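Long-range contacts in copper-containing nitrite reductase (Thermus scotoductus, PDB 6HBE), which probably catalyses the copper-dependent, one-electron reduction of nitrite to nitric oxide, a step of denitrification, as a homotrimer: residues C[43-47]-C[71-77]; C[356-360]-C[425-429]; C[375-380]-C[408-412]; C[384-389]-C[430-434]. All blocks are in the same frame, centred on the assembly; numbering follows the deposited sequence.

Contact 1 of 4, residues C[43-47]-C[71-77]. With CU (copper (II) ion), chain N.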
loop_
_atom_site.group_PDB
_atom_site.type_symbol
_atom_site.label_atom_id
_atom_site.label_comp_id
_atom_site.label_asym_id
_atom_site.label_seq_id
_atom_site.Cartn_x
_atom_site.Cartn_y
_atom_site.Cartn_z
ATOM N N GLY C 43 -22.236 8.646 2.452
ATOM C CA GLY C 43 -21.837 7.563 3.333
ATOM C C GLY C 43 -22.713 7.418 4.556
ATOM O O GLY C 43 -23.901 7.705 4.516
ATOM N N PHE C 44 -22.120 6.937 5.641
ATOM C CA PHE C 44 -22.783 6.780 6.926
ATOM C C PHE C 44 -22.043 7.613 7.971
ATOM O O PHE C 44 -20.819 7.797 7.861
ATOM C CB PHE C 44 -22.756 5.319 7.391
ATOM C CG PHE C 44 -23.466 4.338 6.472
ATOM C CD1 PHE C 44 -24.847 4.431 6.258
ATOM C CD2 PHE C 44 -22.770 3.271 5.874
ATOM C CE1 PHE C 44 -25.516 3.529 5.421
ATOM C CE2 PHE C 44 -23.434 2.361 5.038
ATOM C CZ PHE C 44 -24.804 2.494 4.809
ATOM N N SER C 45 -22.758 8.086 9.001
ATOM C CA SER C 45 -22.155 8.865 10.093
ATOM C C SER C 45 -22.706 8.509 11.474
ATOM O O SER C 45 -23.695 7.739 11.600
ATOM C CB SER C 45 -22.371 10.364 9.859
ATOM O OG SER C 45 -23.720 10.722 10.083
ATOM N N PHE C 46 -22.039 9.038 12.489
ATOM C CA PHE C 46 -22.642 9.298 13.789
ATOM C C PHE C 46 -22.905 10.812 13.877
ATOM O O PHE C 46 -21.988 11.631 13.703
ATOM C CB PHE C 46 -21.762 8.858 14.930
ATOM C CG PHE C 46 -21.571 7.363 15.004
ATOM C CD1 PHE C 46 -22.593 6.548 15.441
ATOM C CD2 PHE C 46 -20.385 6.776 14.570
ATOM C CE1 PHE C 46 -22.434 5.179 15.490
ATOM C CE2 PHE C 46 -20.213 5.410 14.624
ATOM C CZ PHE C 46 -21.242 4.606 15.083
ATOM N N ASN C 47 -24.171 11.170 14.103
ATOM C CA ASN C 47 -24.592 12.558 14.326
ATOM C C ASN C 47 -24.323 13.530 13.184
ATOM O O ASN C 47 -24.089 14.720 13.416
ATOM C CB ASN C 47 -23.980 13.099 15.609
ATOM C CG ASN C 47 -24.273 12.229 16.819
ATOM O OD1 ASN C 47 -23.975 11.014 16.858
ATOM N ND2 ASN C 47 -24.832 12.841 17.834
ATOM N N ASP C 71 -31.284 5.266 11.157
ATOM C CA ASP C 71 -31.256 4.897 9.745
ATOM C C ASP C 71 -32.261 3.758 9.431
ATOM O O ASP C 71 -32.846 3.192 10.336
ATOM C CB ASP C 71 -29.838 4.411 9.385
ATOM C CG ASP C 71 -29.459 4.654 7.930
ATOM O OD1 ASP C 71 -30.260 5.210 7.145
ATOM O OD2 ASP C 71 -28.305 4.295 7.570
ATOM N N ASN C 72 -32.376 3.420 8.148
ATOM C CA ASN C 72 -33.170 2.274 7.644
ATOM C C ASN C 72 -32.396 0.947 7.487
ATOM O O ASN C 72 -32.998 -0.036 7.058
ATOM C CB ASN C 72 -33.854 2.636 6.296
ATOM C CG ASN C 72 -32.855 3.006 5.186
ATOM O OD1 ASN C 72 -31.770 3.495 5.454
ATOM N ND2 ASN C 72 -33.238 2.792 3.938
ATOM N N VAL C 73 -31.090 0.914 7.812
ATOM C CA VAL C 73 -30.329 -0.344 7.921
ATOM C C VAL C 73 -29.698 -0.466 9.303
ATOM O O VAL C 73 -29.574 0.527 10.039
ATOM C CB VAL C 73 -29.241 -0.519 6.824
ATOM C CG1 VAL C 73 -29.846 -0.367 5.437
ATOM C CG2 VAL C 73 -28.062 0.444 7.009
ATOM N N THR C 74 -29.303 -1.689 9.623
ATOM C CA THR C 74 -28.652 -2.045 10.891
ATOM C C THR C 74 -27.306 -1.340 11.047
ATOM O O THR C 74 -26.595 -1.221 10.071
ATOM C CB THR C 74 -28.468 -3.569 10.936
ATOM O OG1 THR C 74 -29.769 -4.177 10.927
ATOM C CG2 THR C 74 -27.725 -4.063 12.165
ATOM N N HIS C 75 -26.971 -0.929 12.276
ATOM C CA HIS C 75 -25.671 -0.308 12.611
ATOM C C HIS C 75 -25.231 -0.897 13.952
ATOM O O HIS C 75 -25.773 -1.926 14.394
ATOM C CB HIS C 75 -25.791 1.238 12.666
ATOM C CG HIS C 75 -26.016 1.865 11.327
ATOM N ND1 HIS C 75 -25.032 1.918 10.366
ATOM C CD2 HIS C 75 -27.103 2.471 10.791
ATOM C CE1 HIS C 75 -25.517 2.490 9.276
ATOM N NE2 HIS C 75 -26.768 2.838 9.510
ATOM N N GLY C 76 -24.247 -0.289 14.584
ATOM C CA GLY C 76 -23.750 -0.768 15.861
ATOM C C GLY C 76 -22.594 0.083 16.300
ATOM O O GLY C 76 -22.390 1.160 15.747
ATOM N N LEU C 77 -21.840 -0.375 17.296
ATOM C CA LEU C 77 -20.692 0.393 17.802
ATOM C C LEU C 77 -19.640 -0.498 18.471
ATOM O O LEU C 77 -19.966 -1.399 19.276
ATOM C CB LEU C 77 -21.169 1.448 18.819
ATOM C CG LEU C 77 -20.143 2.367 19.505
ATOM C CD1 LEU C 77 -19.605 3.369 18.485
ATOM C CD2 LEU C 77 -20.779 3.102 20.687
HETATM CU CU CU N . -23.072 1.303 10.428
#
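One face of the Phe44 ring receives the edge of the His75 imidazole, CE1 standing 3.7 Å above the phenyl plane and displaced toward its rim. The pair is T-shaped, with planes 72° apart and centroids separated by 5.1 Å. Asp71 OD2 also approaches the phenyl ring, 3.6 Å from Phe44 CE1. Further along the strand, the edge of Phe46 meets a backbone oxygen, CZ lying 3.7 Å from Gly76 O, and the same carbon touches Leu77 CD1. Phe44 reaches the imidazole with CG anti to its carbonyl carbon (chi1 -61°), and it also stacks with His125, another copper ligand. Segment 43-47 thus lines the type 1 copper site of a cupredoxin domain. His75 ND1 binds the copper at 2.1 Å, and Cys115, His125 and Gln130 complete the site. On the far side of the imidazole, NE2 donates a nearly straight bond (172°) to Asp71 OD2, 2.9 Å away in the ring plane and met on its anti lone pair. Ser30 OG is a second partner of that oxygen. Gripped by metal and carboxylate, the imidazole is fixed in rotation, and Asp71 would tend to polarise it toward stronger donation to copper.

Contact 2 of 4, residues C[356-360]-C[425-429]. With CU (copper (II) ion), chain L.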
loop_
_atom_site.group_PDB
_atom_site.type_symbol
_atom_site.label_atom_id
_atom_site.label_comp_id
_atom_site.label_asym_id
_atom_site.label_seq_id
_atom_site.Cartn_x
_atom_site.Cartn_y
_atom_site.Cartn_z
ATOM N N ASN C 356 -19.323 -4.065 -0.818
ATOM C CA ASN C 356 -20.725 -3.608 -0.848
ATOM C C ASN C 356 -20.964 -2.587 -1.960
ATOM O O ASN C 356 -21.520 -1.510 -1.729
ATOM C CB ASN C 356 -21.185 -3.064 0.512
ATOM C CG ASN C 356 -21.346 -4.143 1.576
ATOM O OD1 ASN C 356 -20.901 -5.287 1.428
ATOM N ND2 ASN C 356 -22.013 -3.787 2.656
ATOM N N SER C 357 -20.491 -2.924 -3.159
ATOM C CA SER C 357 -20.698 -2.117 -4.352
ATOM C C SER C 357 -20.677 -2.973 -5.584
ATOM O O SER C 357 -20.244 -4.121 -5.532
ATOM C CB SER C 357 -19.665 -0.978 -4.467
ATOM O OG SER C 357 -18.380 -1.413 -4.898
ATOM N N PHE C 358 -21.135 -2.411 -6.715
ATOM C CA PHE C 358 -21.077 -3.075 -8.005
ATOM C C PHE C 358 -20.011 -2.399 -8.869
ATOM O O PHE C 358 -20.003 -1.186 -8.975
ATOM C CB PHE C 358 -22.434 -3.047 -8.749
ATOM C CG PHE C 358 -23.552 -3.746 -8.018
ATOM C CD1 PHE C 358 -23.633 -5.126 -8.003
ATOM C CD2 PHE C 358 -24.529 -3.007 -7.321
ATOM C CE1 PHE C 358 -24.668 -5.771 -7.328
ATOM C CE2 PHE C 358 -25.560 -3.641 -6.655
ATOM C CZ PHE C 358 -25.626 -5.027 -6.648
ATOM N N TYR C 359 -19.143 -3.198 -9.510
ATOM C CA TYR C 359 -18.029 -2.689 -10.337
ATOM C C TYR C 359 -17.960 -3.381 -11.689
ATOM O O TYR C 359 -17.735 -4.578 -11.743
ATOM C CB TYR C 359 -16.680 -2.866 -9.600
ATOM C CG TYR C 359 -15.517 -2.244 -10.327
ATOM C CD1 TYR C 359 -15.345 -0.862 -10.339
ATOM C CD2 TYR C 359 -14.620 -3.021 -11.029
ATOM C CE1 TYR C 359 -14.287 -0.275 -11.032
ATOM C CE2 TYR C 359 -13.557 -2.443 -11.725
ATOM C CZ TYR C 359 -13.395 -1.073 -11.702
ATOM O OH TYR C 359 -12.338 -0.507 -12.383
ATOM N N PRO C 360 -18.124 -2.662 -12.794
ATOM C CA PRO C 360 -18.335 -1.208 -12.874
ATOM C C PRO C 360 -19.742 -0.768 -12.416
ATOM O O PRO C 360 -20.680 -1.587 -12.429
ATOM C CB PRO C 360 -18.127 -0.929 -14.374
ATOM C CG PRO C 360 -18.540 -2.196 -15.045
ATOM C CD PRO C 360 -18.227 -3.326 -14.100
ATOM N N VAL C 425 -32.025 0.067 -13.533
ATOM C CA VAL C 425 -31.323 0.382 -12.297
ATOM C C VAL C 425 -31.583 -0.788 -11.368
ATOM O O VAL C 425 -32.741 -1.187 -11.212
ATOM C CB VAL C 425 -31.823 1.693 -11.643
ATOM C CG1 VAL C 425 -30.986 2.058 -10.421
ATOM C CG2 VAL C 425 -31.829 2.824 -12.654
ATOM N N TYR C 426 -30.525 -1.347 -10.768
ATOM C CA TYR C 426 -30.653 -2.478 -9.848
ATOM C C TYR C 426 -29.986 -2.174 -8.507
ATOM O O TYR C 426 -29.100 -1.313 -8.420
ATOM C CB TYR C 426 -30.120 -3.786 -10.475
ATOM C CG TYR C 426 -28.633 -3.779 -10.802
ATOM C CD1 TYR C 426 -28.155 -3.242 -11.999
ATOM C CD2 TYR C 426 -27.700 -4.310 -9.909
ATOM C CE1 TYR C 426 -26.792 -3.221 -12.292
ATOM C CE2 TYR C 426 -26.325 -4.282 -10.198
ATOM C CZ TYR C 426 -25.867 -3.735 -11.372
ATOM O OH TYR C 426 -24.503 -3.720 -11.689
ATOM N N ILE C 427 -30.459 -2.856 -7.468
ATOM C CA ILE C 427 -29.871 -2.803 -6.123
ATOM C C ILE C 427 -29.564 -4.197 -5.627
ATOM O O ILE C 427 -29.945 -5.193 -6.245
ATOM C CB ILE C 427 -30.783 -2.062 -5.078
ATOM C CG1 ILE C 427 -32.121 -2.790 -4.852
ATOM C CG2 ILE C 427 -31.036 -0.626 -5.508
ATOM C CD1 ILE C 427 -33.004 -2.164 -3.791
ATOM N N CYS C 428 -28.897 -4.273 -4.480
ATOM C CA CYS C 428 -28.887 -5.492 -3.685
ATOM C C CYS C 428 -30.016 -5.449 -2.658
ATOM O O CYS C 428 -30.176 -4.456 -1.936
ATOM C CB CYS C 428 -27.542 -5.644 -2.995
ATOM S SG CYS C 428 -27.450 -7.030 -1.882
ATOM N N SER C 429 -30.799 -6.528 -2.562
ATOM C CA SER C 429 -31.942 -6.543 -1.631
ATOM C C SER C 429 -31.483 -6.659 -0.177
ATOM O O SER C 429 -32.173 -6.183 0.722
ATOM C CB SER C 429 -32.942 -7.673 -1.986
ATOM O OG SER C 429 -32.398 -8.957 -1.777
HETATM CU CU CU L . -25.458 -6.785 -0.807
HETATM O O HOH W 1 -23.365 -2.316 -13.472
#
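Phe358 and Tyr426 meet through different first torsions: the phenyl CG lies anti to its carbonyl carbon (chi1 -61°), whereas the tyrosine CG sits between its backbone N and carbonyl carbon (chi1 63°), which carries the phenol across to the phenyl face. Tyr426 CE2 comes down over the middle of that face, 3.3 Å above the plane. The six ring carbons of Phe358 are therefore almost equally distant from it, with CG at 3.6 Å from Tyr426 CE2. This is an edge-to-face pair, its planes at 68° and its centroids 4.7 Å apart. Beyond the ring edge the phenol oxygen passes alongside the root of the other side chain, Tyr426 OH lying 3.7 Å from Phe358 CB. A water links this hydroxyl to the carbonyl oxygen of Pro360, which follows a cis peptide bond.

The opposite end of Phe358 points at the copper-binding turn, where CZ approaches Cys428 N at 4.0 Å in the ring plane and Cys428 CB at 4.2 Å. Cys428 SG binds copper at 2.3 Å, in a site completed by His390, His431 and Met434. Strands 358-359 and 422-427 belong to different sheets of the cupredoxin sandwich, and the aromatic pair fills the space between them, with Met353, Val351 and Ile438 packing around it. The chemistry is almost wholly apolar: Phe358 lays hydrocarbon against the backbone N and CB of the cysteine ligand, giving that residue an apolar neighbour here, while the polar end of the tyrosine is served by the water to Pro360 O.

Contact 3 of 4, residues C[375-380]-C[408-412]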
loop_
_atom_site.group_PDB
_atom_site.type_symbol
_atom_site.label_atom_id
_atom_site.label_comp_id
_atom_site.label_asym_id
_atom_site.label_seq_id
_atom_site.Cartn_x
_atom_site.Cartn_y
_atom_site.Cartn_z
ATOM N N ASN C 375 -19.446 -12.657 -7.045
ATOM C CA ASN C 375 -19.279 -12.067 -5.733
ATOM C C ASN C 375 -17.823 -12.198 -5.269
ATOM O O ASN C 375 -17.378 -13.291 -4.934
ATOM C CB ASN C 375 -20.240 -12.658 -4.687
ATOM C CG ASN C 375 -20.271 -11.843 -3.394
ATOM O OD1 ASN C 375 -19.569 -10.826 -3.258
ATOM N ND2 ASN C 375 -21.057 -12.283 -2.435
ATOM N N GLU C 376 -17.117 -11.069 -5.238
ATOM C CA GLU C 376 -15.724 -11.024 -4.745
ATOM C C GLU C 376 -15.643 -10.765 -3.229
ATOM O O GLU C 376 -14.586 -10.997 -2.629
ATOM C CB GLU C 376 -14.892 -9.980 -5.511
ATOM C CG GLU C 376 -14.476 -10.363 -6.927
ATOM C CD GLU C 376 -13.635 -11.660 -7.042
ATOM O OE1 GLU C 376 -13.040 -12.182 -6.053
ATOM O OE2 GLU C 376 -13.541 -12.199 -8.167
ATOM N N ASP C 377 -16.729 -10.333 -2.580
ATOM C CA ASP C 377 -16.687 -10.229 -1.112
ATOM C C ASP C 377 -16.531 -11.643 -0.556
ATOM O O ASP C 377 -17.046 -12.608 -1.142
ATOM C CB ASP C 377 -17.912 -9.498 -0.526
ATOM C CG ASP C 377 -17.768 -7.958 -0.527
ATOM O OD1 ASP C 377 -16.622 -7.425 -0.476
ATOM O OD2 ASP C 377 -18.813 -7.261 -0.575
ATOM N N VAL C 378 -15.779 -11.761 0.546
ATOM C CA VAL C 378 -15.280 -13.035 1.061
ATOM C C VAL C 378 -16.098 -13.574 2.248
ATOM O O VAL C 378 -16.314 -14.786 2.314
ATOM C CB VAL C 378 -13.767 -12.923 1.440
ATOM C CG1 VAL C 378 -13.152 -14.299 1.707
ATOM C CG2 VAL C 378 -13.010 -12.268 0.305
ATOM N N PHE C 379 -16.547 -12.697 3.158
ATOM C CA PHE C 379 -17.332 -13.087 4.346
ATOM C C PHE C 379 -18.812 -13.296 3.959
ATOM O O PHE C 379 -19.557 -12.334 3.800
ATOM C CB PHE C 379 -17.221 -12.014 5.440
ATOM C CG PHE C 379 -17.792 -12.421 6.784
ATOM C CD1 PHE C 379 -19.151 -12.317 7.054
ATOM C CD2 PHE C 379 -16.956 -12.826 7.800
ATOM C CE1 PHE C 379 -19.662 -12.661 8.296
ATOM C CE2 PHE C 379 -17.450 -13.150 9.056
ATOM C CZ PHE C 379 -18.811 -13.074 9.308
ATOM N N ASP C 380 -19.229 -14.550 3.793
ATOM C CA ASP C 380 -20.606 -14.857 3.306
ATOM C C ASP C 380 -21.466 -15.568 4.379
ATOM O O ASP C 380 -22.463 -16.232 4.085
ATOM C CB ASP C 380 -20.531 -15.608 1.955
ATOM C CG ASP C 380 -19.761 -16.932 2.040
ATOM O OD1 ASP C 380 -19.528 -17.458 3.174
ATOM O OD2 ASP C 380 -19.368 -17.445 0.966
ATOM N N LEU C 408 -25.618 -14.686 -3.830
ATOM C CA LEU C 408 -24.329 -15.330 -4.139
ATOM C C LEU C 408 -23.387 -15.233 -2.935
ATOM O O LEU C 408 -23.222 -14.140 -2.350
ATOM C CB LEU C 408 -23.693 -14.642 -5.329
ATOM C CG LEU C 408 -24.501 -14.615 -6.637
ATOM C CD1 LEU C 408 -23.703 -13.894 -7.715
ATOM C CD2 LEU C 408 -24.855 -16.034 -7.097
ATOM N N GLY C 409 -22.823 -16.377 -2.562
ATOM C CA GLY C 409 -21.682 -16.463 -1.625
ATOM C C GLY C 409 -20.356 -16.161 -2.349
ATOM O O GLY C 409 -20.327 -15.864 -3.559
ATOM N N HIS C 410 -19.243 -16.281 -1.634
ATOM C CA HIS C 410 -17.950 -15.906 -2.211
ATOM C C HIS C 410 -17.576 -16.741 -3.427
ATOM O O HIS C 410 -17.630 -17.958 -3.379
ATOM C CB HIS C 410 -16.825 -16.042 -1.204
ATOM C CG HIS C 410 -15.495 -15.746 -1.807
ATOM N ND1 HIS C 410 -15.184 -14.506 -2.320
ATOM C CD2 HIS C 410 -14.432 -16.542 -2.072
ATOM C CE1 HIS C 410 -13.965 -14.542 -2.833
ATOM N NE2 HIS C 410 -13.490 -15.765 -2.696
ATOM N N GLY C 411 -17.202 -16.088 -4.511
ATOM C CA GLY C 411 -16.774 -16.787 -5.699
ATOM C C GLY C 411 -17.890 -17.484 -6.467
ATOM O O GLY C 411 -17.568 -18.213 -7.428
ATOM N N GLU C 412 -19.161 -17.285 -6.060
ATOM C CA GLU C 412 -20.324 -17.813 -6.820
ATOM C C GLU C 412 -20.673 -16.848 -7.919
ATOM O O GLU C 412 -20.374 -15.651 -7.824
ATOM C CB GLU C 412 -21.525 -18.109 -5.925
ATOM C CG GLU C 412 -21.224 -19.234 -4.947
ATOM C CD GLU C 412 -22.392 -19.645 -4.065
ATOM O OE1 GLU C 412 -23.328 -18.854 -3.847
ATOM O OE2 GLU C 412 -22.345 -20.773 -3.535
#
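His410 sits at the second position of a type II beta turn, Gly409 to Glu412, which fits against an Asx turn at Asn375 in the C-terminal cupredoxin domain. Followed outward, His410 CB first packs 3.4 Å from Asp377 O. The ring leaves anti to the backbone N (chi1 176°), which lets ND1 donate to that same carbonyl oxygen, Asp377 O, at 2.9 Å; the donor stands well above the carbonyl plane and the bond is bent (144°). CE1 comes next, 3.6 Å from Glu376 O at the ring edge and 4.0 Å from Val378 CG2, the valine lying alongside and over one ring face. At the tip, NE2 is hydrogen-bonded to Tyr177 OH of the second subunit, so the imidazole joins this loop pair to the trimer interface.

Asn375 holds the other end. Its backbone N and O pair with Glu412 O and Gly411 N, its OD1 closes the Asx turn by accepting from Asp377 N, and its ND2 donates to Leu408 O, 2.9 Å away and close to the amide plane. ND2 also reaches Gly388 O. An alanine in place of Asn375 is likely to leave the carbonyls of Leu408 and Gly388 without this donor and Asp377 N without its Asx-turn acceptor. Glu376 carries its carboxylate to the subunit interface, into a salt bridge with Arg309 of the second subunit. At the far end of the contact Asp380 OD2, through its anti lone pair, accepts from His410 N at 2.9 Å and a nearly linear 174°.

Contact 4 of 4, residues C[384-389]-C[430-434]. With CU (copper (II) ion), chain L.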
loop_
_atom_site.group_PDB
_atom_site.type_symbol
_atom_site.label_atom_id
_atom_site.label_comp_id
_atom_site.label_asym_id
_atom_site.label_seq_id
_atom_site.Cartn_x
_atom_site.Cartn_y
_atom_site.Cartn_z
ATOM N N GLY C 384 -28.006 -9.907 6.541
ATOM C CA GLY C 384 -28.222 -8.457 6.520
ATOM C C GLY C 384 -26.903 -7.684 6.405
ATOM O O GLY C 384 -25.984 -8.107 5.675
ATOM N N GLU C 385 -26.787 -6.607 7.178
ATOM C CA GLU C 385 -25.548 -5.818 7.225
ATOM C C GLU C 385 -24.354 -6.562 7.809
ATOM O O GLU C 385 -23.215 -6.084 7.694
ATOM C CB GLU C 385 -25.782 -4.499 8.001
ATOM C CG GLU C 385 -26.808 -3.578 7.367
ATOM C CD GLU C 385 -26.447 -3.174 5.959
ATOM O OE1 GLU C 385 -25.235 -2.898 5.685
ATOM O OE2 GLU C 385 -27.379 -3.109 5.127
ATOM N N ARG C 386 -24.574 -7.720 8.430
ATOM C CA ARG C 386 -23.481 -8.540 8.920
ATOM C C ARG C 386 -22.850 -9.481 7.885
ATOM O O ARG C 386 -21.787 -10.062 8.173
ATOM C CB ARG C 386 -23.901 -9.308 10.172
ATOM C CG ARG C 386 -24.347 -8.403 11.305
ATOM C CD ARG C 386 -24.498 -9.152 12.619
ATOM N NE ARG C 386 -25.496 -10.213 12.494
ATOM C CZ ARG C 386 -25.597 -11.263 13.301
ATOM N NH1 ARG C 386 -24.784 -11.419 14.329
ATOM N NH2 ARG C 386 -26.562 -12.152 13.100
ATOM N N THR C 387 -23.463 -9.594 6.694
ATOM C CA THR C 387 -23.012 -10.517 5.643
ATOM C C THR C 387 -22.489 -9.783 4.426
ATOM O O THR C 387 -22.853 -8.623 4.147
ATOM C CB THR C 387 -24.129 -11.525 5.181
ATOM O OG1 THR C 387 -23.536 -12.646 4.525
ATOM C CG2 THR C 387 -25.144 -10.906 4.256
ATOM N N GLY C 388 -21.590 -10.464 3.730
ATOM C CA GLY C 388 -21.102 -10.043 2.418
ATOM C C GLY C 388 -21.646 -10.856 1.250
ATOM O O GLY C 388 -21.113 -10.749 0.134
ATOM N N ARG C 389 -22.687 -11.677 1.489
ATOM C CA ARG C 389 -23.538 -12.167 0.413
ATOM C C ARG C 389 -24.273 -11.018 -0.249
ATOM O O ARG C 389 -24.611 -10.037 0.406
ATOM C CB ARG C 389 -24.576 -13.182 0.929
ATOM C CG ARG C 389 -24.041 -14.571 1.195
ATOM C CD ARG C 389 -25.156 -15.600 1.496
ATOM N NE ARG C 389 -26.155 -15.051 2.418
ATOM C CZ ARG C 389 -26.082 -15.004 3.758
ATOM N NH1 ARG C 389 -25.064 -15.526 4.435
ATOM N NH2 ARG C 389 -27.081 -14.441 4.446
ATOM N N ILE C 430 -30.289 -7.224 0.031
ATOM C CA ILE C 430 -29.705 -7.371 1.369
ATOM C C ILE C 430 -29.218 -6.002 1.862
ATOM O O ILE C 430 -29.441 -5.632 3.031
ATOM C CB ILE C 430 -28.571 -8.436 1.365
ATOM C CG1 ILE C 430 -29.110 -9.785 0.848
ATOM C CG2 ILE C 430 -27.963 -8.656 2.761
ATOM C CD1 ILE C 430 -28.062 -10.857 0.589
ATOM N N HIS C 431 -28.534 -5.281 0.974
ATOM C CA HIS C 431 -27.935 -3.963 1.239
ATOM C C HIS C 431 -28.494 -2.951 0.226
ATOM O O HIS C 431 -27.878 -2.682 -0.814
ATOM C CB HIS C 431 -26.391 -4.053 1.114
ATOM C CG HIS C 431 -25.784 -5.231 1.816
ATOM N ND1 HIS C 431 -25.383 -6.381 1.156
ATOM C CD2 HIS C 431 -25.507 -5.432 3.124
ATOM C CE1 HIS C 431 -24.877 -7.228 2.030
ATOM N NE2 HIS C 431 -24.952 -6.684 3.232
ATOM N N PRO C 432 -29.679 -2.364 0.517
ATOM C CA PRO C 432 -30.403 -1.614 -0.539
ATOM C C PRO C 432 -29.755 -0.313 -1.040
ATOM O O PRO C 432 -30.160 0.192 -2.075
ATOM C CB PRO C 432 -31.797 -1.356 0.070
ATOM C CG PRO C 432 -31.705 -1.731 1.518
ATOM C CD PRO C 432 -30.377 -2.364 1.816
ATOM N N TYR C 433 -28.762 0.185 -0.303
ATOM C CA TYR C 433 -27.897 1.323 -0.699
ATOM C C TYR C 433 -26.826 0.964 -1.765
ATOM O O TYR C 433 -26.245 1.861 -2.371
ATOM C CB TYR C 433 -27.243 1.973 0.546
ATOM C CG TYR C 433 -26.426 1.009 1.364
ATOM C CD1 TYR C 433 -25.081 0.763 1.065
ATOM C CD2 TYR C 433 -26.998 0.308 2.421
ATOM C CE1 TYR C 433 -24.342 -0.156 1.812
ATOM C CE2 TYR C 433 -26.284 -0.606 3.139
ATOM C CZ TYR C 433 -24.947 -0.841 2.842
ATOM O OH TYR C 433 -24.270 -1.783 3.599
ATOM N N MET C 434 -26.575 -0.327 -2.006
ATOM C CA MET C 434 -25.775 -0.759 -3.176
ATOM C C MET C 434 -26.576 -0.587 -4.438
ATOM O O MET C 434 -27.686 -1.129 -4.536
ATOM C CB MET C 434 -25.438 -2.239 -3.119
ATOM C CG MET C 434 -24.481 -2.614 -2.024
ATOM S SD MET C 434 -24.094 -4.381 -1.963
ATOM C CE MET C 434 -23.492 -4.740 -3.579
HETATM CU CU CU L . -25.458 -6.785 -0.807
HETATM O O HOH W 2 -29.880 -3.877 5.058
#
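His431 is enclosed on its inner side by the carbonyls of loop 384-389. Its NE2 lies 3.0 Å from Gly384 O and equally 3.0 Å from Thr387 O, sharing one N-H between two weak, strongly bent bonds. At the ring edge Arg389 O comes within 3.3 Å of His431 CE1; this buried oxygen has no hydrogen-bond partner in the model. Ile430 adds to the close packing, its CG2 covering one face of the imidazole and resting 3.9 Å from Thr387 CG2. Together with the bond from His431 ND1 to copper at 2.0 Å, the weak contacts of NE2 help to orient the ring. Equally tight is buried Glu385, which folds back at chi2 (-59°) to bring its carboxylate near the plane of the Tyr433 ring. Tyr433 OH donates to the syn lone pair of Glu385 OE1 at 2.6 Å and is also hydrogen-bonded to Asn356 ND2; the same OE1 is hydrogen-bonded to His125 NE2, a ligand of the type 1 copper in the N-terminal domain. A leucine in place of Glu385 would probably leave the Tyr433 hydroxyl and His125 NE2 without their shared acceptor, cutting a polar tie between that ligand and the loop beside the other copper.

The looser side lies toward exposed Pro432, where a water donates to both Glu385 OE2 and Ile430 O, bridging two acceptors. The contact joins the loop between strands 370-375 and 393-398 to the turn connecting 422-427 with 435-443, and meets helix 120-126 through Glu385 with His125 and a backbone bond between Arg386 and His120.

How the contacts relate
Contacts 1, 2 and 3 are buried, whereas contact 4 is only partly so. Contacts 2 and 4 share one copper ion and alternate along the chain, but the first is an apolar aromatic pair between sheets and the second a polar meeting of loops. Contact 3 is richest in direct hydrogen bonds and alone borders another subunit; it joins contact 4 through Phe379 O with Gly388 N and Asp380 O with Arg389 NH1. Contact 1 serves a different copper in another cupredoxin domain, its histidine held by a carboxylate where His431 meets carbonyls. It packs on contact 4, Phe44 CZ against Tyr433 CE2, while contacts 2 and 3 stand apart from it.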